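Long-range contact in putative mandelate racemase (PDB 2OX4), which probably acts as a magnesium-dependent lyase or dehydratase of the mandelate racemase branch of the enolase superfamily: residues Val158-Ala171 / Val206-Thr220. Sequence-based numbering, arbitrary orientation.
With MG (magnesium ion), chain O.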
# COMPACT_ATOMS: atom_id res chain seq x y z
N VAL C 158 25.11 -2.64 -39.97
CA VAL C 158 26.28 -3.36 -39.46
C VAL C 158 27.53 -3.09 -40.31
O VAL C 158 28.63 -2.89 -39.78
CB VAL C 158 26.00 -4.88 -39.35
CG1 VAL C 158 27.30 -5.67 -39.14
CG2 VAL C 158 25.03 -5.16 -38.21
N ALA C 159 27.34 -3.06 -41.63
CA ALA C 159 28.45 -2.80 -42.56
C ALA C 159 29.06 -1.41 -42.37
O ALA C 159 30.26 -1.21 -42.62
CB ALA C 159 27.97 -2.99 -44.00
N GLU C 160 28.24 -0.46 -41.91
CA GLU C 160 28.72 0.86 -41.50
C GLU C 160 29.36 0.95 -40.11
O GLU C 160 29.86 2.00 -39.72
CB GLU C 160 27.60 1.91 -41.66
CG GLU C 160 27.14 2.11 -43.09
CD GLU C 160 26.06 3.18 -43.25
OE1 GLU C 160 25.59 3.75 -42.24
OE2 GLU C 160 25.67 3.46 -44.41
N GLY C 161 29.36 -0.15 -39.36
CA GLY C 161 30.02 -0.19 -38.05
C GLY C 161 29.12 -0.09 -36.83
O GLY C 161 29.61 -0.06 -35.70
N TYR C 162 27.80 -0.01 -37.03
CA TYR C 162 26.86 -0.03 -35.90
C TYR C 162 26.81 -1.43 -35.26
O TYR C 162 26.80 -2.44 -35.97
CB TYR C 162 25.45 0.40 -36.32
CG TYR C 162 25.36 1.82 -36.83
CD1 TYR C 162 25.15 2.89 -35.95
CD2 TYR C 162 25.48 2.11 -38.19
CE1 TYR C 162 25.09 4.19 -36.41
CE2 TYR C 162 25.41 3.41 -38.66
CZ TYR C 162 25.21 4.44 -37.77
OH TYR C 162 25.14 5.73 -38.23
N ASP C 163 26.80 -1.48 -33.93
CA ASP C 163 26.64 -2.75 -33.23
C ASP C 163 25.30 -2.82 -32.48
O ASP C 163 25.13 -3.60 -31.54
CB ASP C 163 27.82 -3.03 -32.29
CG ASP C 163 27.91 -2.06 -31.10
OD1 ASP C 163 27.03 -1.20 -30.90
OD2 ASP C 163 28.90 -2.16 -30.35
N ALA C 164 24.36 -1.99 -32.92
CA ALA C 164 22.98 -2.01 -32.43
C ALA C 164 22.06 -1.39 -33.47
O ALA C 164 22.44 -0.44 -34.18
CB ALA C 164 22.88 -1.25 -31.10
N VAL C 165 20.84 -1.93 -33.54
CA VAL C 165 19.81 -1.41 -34.43
C VAL C 165 18.47 -1.35 -33.70
O VAL C 165 18.25 -2.10 -32.73
CB VAL C 165 19.64 -2.32 -35.68
CG1 VAL C 165 20.94 -2.35 -36.52
CG2 VAL C 165 19.24 -3.74 -35.28
N LYS C 166 17.58 -0.48 -34.17
CA LYS C 166 16.20 -0.48 -33.68
C LYS C 166 15.20 -0.60 -34.81
O LYS C 166 15.34 0.03 -35.85
CB LYS C 166 15.91 0.78 -32.86
CG LYS C 166 14.49 0.80 -32.25
CD LYS C 166 14.31 2.00 -31.30
CE LYS C 166 13.82 3.25 -32.02
NZ LYS C 166 13.83 4.40 -31.05
N VAL C 167 14.17 -1.41 -34.59
CA VAL C 167 13.19 -1.67 -35.62
C VAL C 167 11.79 -1.79 -35.01
O VAL C 167 11.62 -2.33 -33.91
CB VAL C 167 13.58 -2.94 -36.42
CG1 VAL C 167 13.70 -4.16 -35.51
CG2 VAL C 167 12.64 -3.17 -37.59
N ASP C 168 10.80 -1.22 -35.71
CA ASP C 168 9.39 -1.47 -35.44
C ASP C 168 8.94 -2.60 -36.36
O ASP C 168 8.86 -2.42 -37.58
CB ASP C 168 8.57 -0.20 -35.71
CG ASP C 168 7.08 -0.36 -35.37
OD1 ASP C 168 6.58 -1.50 -35.23
OD2 ASP C 168 6.41 0.68 -35.24
N VAL C 169 8.65 -3.76 -35.76
CA VAL C 169 8.32 -4.97 -36.53
C VAL C 169 6.81 -5.26 -36.64
O VAL C 169 6.42 -6.20 -37.34
CB VAL C 169 9.10 -6.22 -36.03
CG1 VAL C 169 10.61 -6.01 -36.16
CG2 VAL C 169 8.74 -6.55 -34.57
N LEU C 170 5.98 -4.47 -35.94
CA LEU C 170 4.52 -4.70 -35.94
C LEU C 170 3.76 -3.73 -36.82
O LEU C 170 2.64 -4.04 -37.24
CB LEU C 170 3.94 -4.70 -34.51
CG LEU C 170 4.44 -5.79 -33.55
CD1 LEU C 170 4.00 -5.53 -32.10
CD2 LEU C 170 4.03 -7.18 -33.99
N ALA C 171 4.35 -2.57 -37.11
CA ALA C 171 3.61 -1.45 -37.70
C ALA C 171 3.10 -1.75 -39.11
O ALA C 171 2.02 -1.29 -39.49
CB ALA C 171 4.46 -0.20 -37.72
N VAL C 206 22.56 -10.69 -38.21
CA VAL C 206 23.57 -9.88 -37.52
C VAL C 206 24.37 -10.62 -36.44
O VAL C 206 25.42 -10.15 -36.00
CB VAL C 206 22.98 -8.55 -36.93
CG1 VAL C 206 22.30 -7.74 -38.00
CG2 VAL C 206 22.01 -8.84 -35.76
N GLY C 207 23.86 -11.77 -35.99
CA GLY C 207 24.52 -12.53 -34.92
C GLY C 207 24.26 -11.98 -33.52
O GLY C 207 23.51 -11.02 -33.35
N PRO C 208 24.91 -12.58 -32.50
CA PRO C 208 24.62 -12.27 -31.09
C PRO C 208 25.19 -10.94 -30.61
O PRO C 208 24.74 -10.43 -29.58
CB PRO C 208 25.30 -13.42 -30.34
CG PRO C 208 26.48 -13.79 -31.23
CD PRO C 208 25.96 -13.61 -32.64
N ASP C 209 26.18 -10.39 -31.32
CA ASP C 209 26.94 -9.25 -30.81
C ASP C 209 26.49 -7.92 -31.39
O ASP C 209 27.15 -6.90 -31.23
CB ASP C 209 28.44 -9.47 -31.03
CG ASP C 209 28.95 -10.72 -30.33
OD1 ASP C 209 28.54 -10.96 -29.17
OD2 ASP C 209 29.73 -11.47 -30.94
N VAL C 210 25.37 -7.94 -32.09
CA VAL C 210 24.72 -6.72 -32.52
C VAL C 210 23.37 -6.68 -31.79
O VAL C 210 22.58 -7.60 -31.92
CB VAL C 210 24.52 -6.68 -34.06
CG1 VAL C 210 23.65 -5.50 -34.48
CG2 VAL C 210 25.88 -6.64 -34.79
N ASP C 211 23.15 -5.64 -31.00
CA ASP C 211 21.93 -5.57 -30.20
C ASP C 211 20.72 -5.13 -31.03
O ASP C 211 20.85 -4.36 -31.98
CB ASP C 211 22.14 -4.69 -28.99
CG ASP C 211 23.02 -5.35 -27.95
OD1 ASP C 211 22.73 -6.49 -27.53
OD2 ASP C 211 24.02 -4.72 -27.56
N ILE C 212 19.55 -5.65 -30.65
CA ILE C 212 18.31 -5.36 -31.35
C ILE C 212 17.35 -4.75 -30.33
O ILE C 212 17.03 -5.38 -29.32
CB ILE C 212 17.67 -6.64 -31.94
CG1 ILE C 212 18.65 -7.35 -32.90
CG2 ILE C 212 16.35 -6.30 -32.63
CD1 ILE C 212 18.21 -8.78 -33.30
N ILE C 213 16.90 -3.54 -30.62
CA ILE C 213 15.85 -2.86 -29.87
C ILE C 213 14.55 -2.96 -30.66
O ILE C 213 14.53 -2.71 -31.87
CB ILE C 213 16.22 -1.37 -29.67
CG1 ILE C 213 17.53 -1.26 -28.89
CG2 ILE C 213 15.06 -0.60 -29.01
CD1 ILE C 213 18.30 0.01 -29.19
N VAL C 214 13.47 -3.35 -29.99
CA VAL C 214 12.16 -3.43 -30.63
C VAL C 214 11.28 -2.24 -30.24
O VAL C 214 11.06 -1.98 -29.06
CB VAL C 214 11.48 -4.79 -30.34
CG1 VAL C 214 10.02 -4.79 -30.83
CG2 VAL C 214 12.28 -5.95 -31.02
N GLU C 215 10.79 -1.52 -31.25
CA GLU C 215 10.04 -0.28 -31.10
C GLU C 215 8.56 -0.53 -31.44
O GLU C 215 8.25 -0.91 -32.57
CB GLU C 215 10.66 0.76 -32.05
CG GLU C 215 9.77 1.90 -32.55
CD GLU C 215 9.65 3.03 -31.56
OE1 GLU C 215 10.33 4.06 -31.72
OE2 GLU C 215 8.85 2.90 -30.61
N ASN C 216 7.65 -0.36 -30.47
CA ASN C 216 6.21 -0.51 -30.75
C ASN C 216 5.46 0.78 -31.13
O ASN C 216 4.29 0.72 -31.56
CB ASN C 216 5.48 -1.22 -29.59
CG ASN C 216 5.72 -2.74 -29.56
OD1 ASN C 216 5.06 -3.47 -28.82
ND2 ASN C 216 6.67 -3.21 -30.35
N HIS C 217 6.11 1.94 -30.97
CA HIS C 217 5.53 3.24 -31.34
C HIS C 217 4.21 3.58 -30.65
O HIS C 217 3.41 4.36 -31.17
CB HIS C 217 5.35 3.36 -32.87
CG HIS C 217 6.53 3.93 -33.59
ND1 HIS C 217 7.21 3.24 -34.57
CD2 HIS C 217 7.15 5.13 -33.47
CE1 HIS C 217 8.21 3.99 -35.02
NE2 HIS C 217 8.19 5.14 -34.37
N GLY C 218 3.96 3.00 -29.48
CA GLY C 218 2.68 3.19 -28.79
C GLY C 218 1.45 2.67 -29.55
O GLY C 218 0.33 3.06 -29.24
N HIS C 219 1.67 1.80 -30.54
CA HIS C 219 0.58 1.21 -31.33
C HIS C 219 -0.11 0.07 -30.59
O HIS C 219 -1.30 -0.21 -30.80
CB HIS C 219 1.12 0.67 -32.65
CG HIS C 219 1.62 1.73 -33.58
ND1 HIS C 219 2.66 1.51 -34.46
CD2 HIS C 219 1.23 3.01 -33.77
CE1 HIS C 219 2.88 2.61 -35.16
NE2 HIS C 219 2.03 3.54 -34.75
N THR C 220 0.66 -0.62 -29.76
CA THR C 220 0.16 -1.72 -28.94
C THR C 220 -0.43 -1.15 -27.64
O THR C 220 -0.33 0.05 -27.38
CB THR C 220 1.28 -2.73 -28.62
OG1 THR C 220 2.46 -2.03 -28.18
CG2 THR C 220 1.62 -3.57 -29.88
MG MG O . 10.25 5.94 -30.50
O HOH W 1 12.00 6.71 -31.37
O HOH W 2 4.08 -0.96 -33.87
O HOH W 3 7.38 -3.58 -33.16
O HOH W 4 8.18 5.28 -30.09
O HOH W 5 9.30 7.15 -32.29
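Lys166 and Ile213 are partners in a parallel pairing of strands 164-167 and 211-215, and their side chains rise from the same face of the sheet: Lys166 CD rests on Ile213 CG2 at 3.5 Å. Five backbone hydrogen bonds, from Asp211 N to Asp163 O through Glu215 N to Val167 O, fix this register. The lysine chain runs extended as far as CD and bends at chi3 (89°), which carries Lys166 NZ toward the metal end, 3.6 Å from Glu215 OE1; its salt bridges go to Glu241 and Glu342, and Lys166 NZ also donates a hydrogen bond to a magnesium-bound water. Glu215, bent at chi2, coordinates magnesium through OE1 at 2.2 Å. Its other oxygen, OE2, takes the backbone N-H of His217, while its CD sits 3.7 Å above the centre of the His217 ring. That ring is held at its edge as well: ND1 donates to Asp168 OD2 over 2.8 Å, nearly straight (170°) and in the ring plane, reaching the anti side of a carboxylate turned 36° from the ring. Asp168 OD1 meanwhile accepts from Leu170 N, an Asx turn, and also from Ala171 N, which extends it to an Asx motif. Replacing Asp168 with an alanine is likely to leave His217 ND1 without its acceptor, the ring freer to turn, and both amides without their shared acceptor. On the opposite face, Val165, Val167, Ile212 and Val214 point away from the metal, with helix 189-206 packing on Val167 and Ile212. The two parallel strands, joined by that helix, form one beta-alpha-beta unit of the barrel; magnesium-binding carboxylates at strand C-terminal ends, here Glu215 with Glu241 and Glu267, are characteristic of the enolase superfamily.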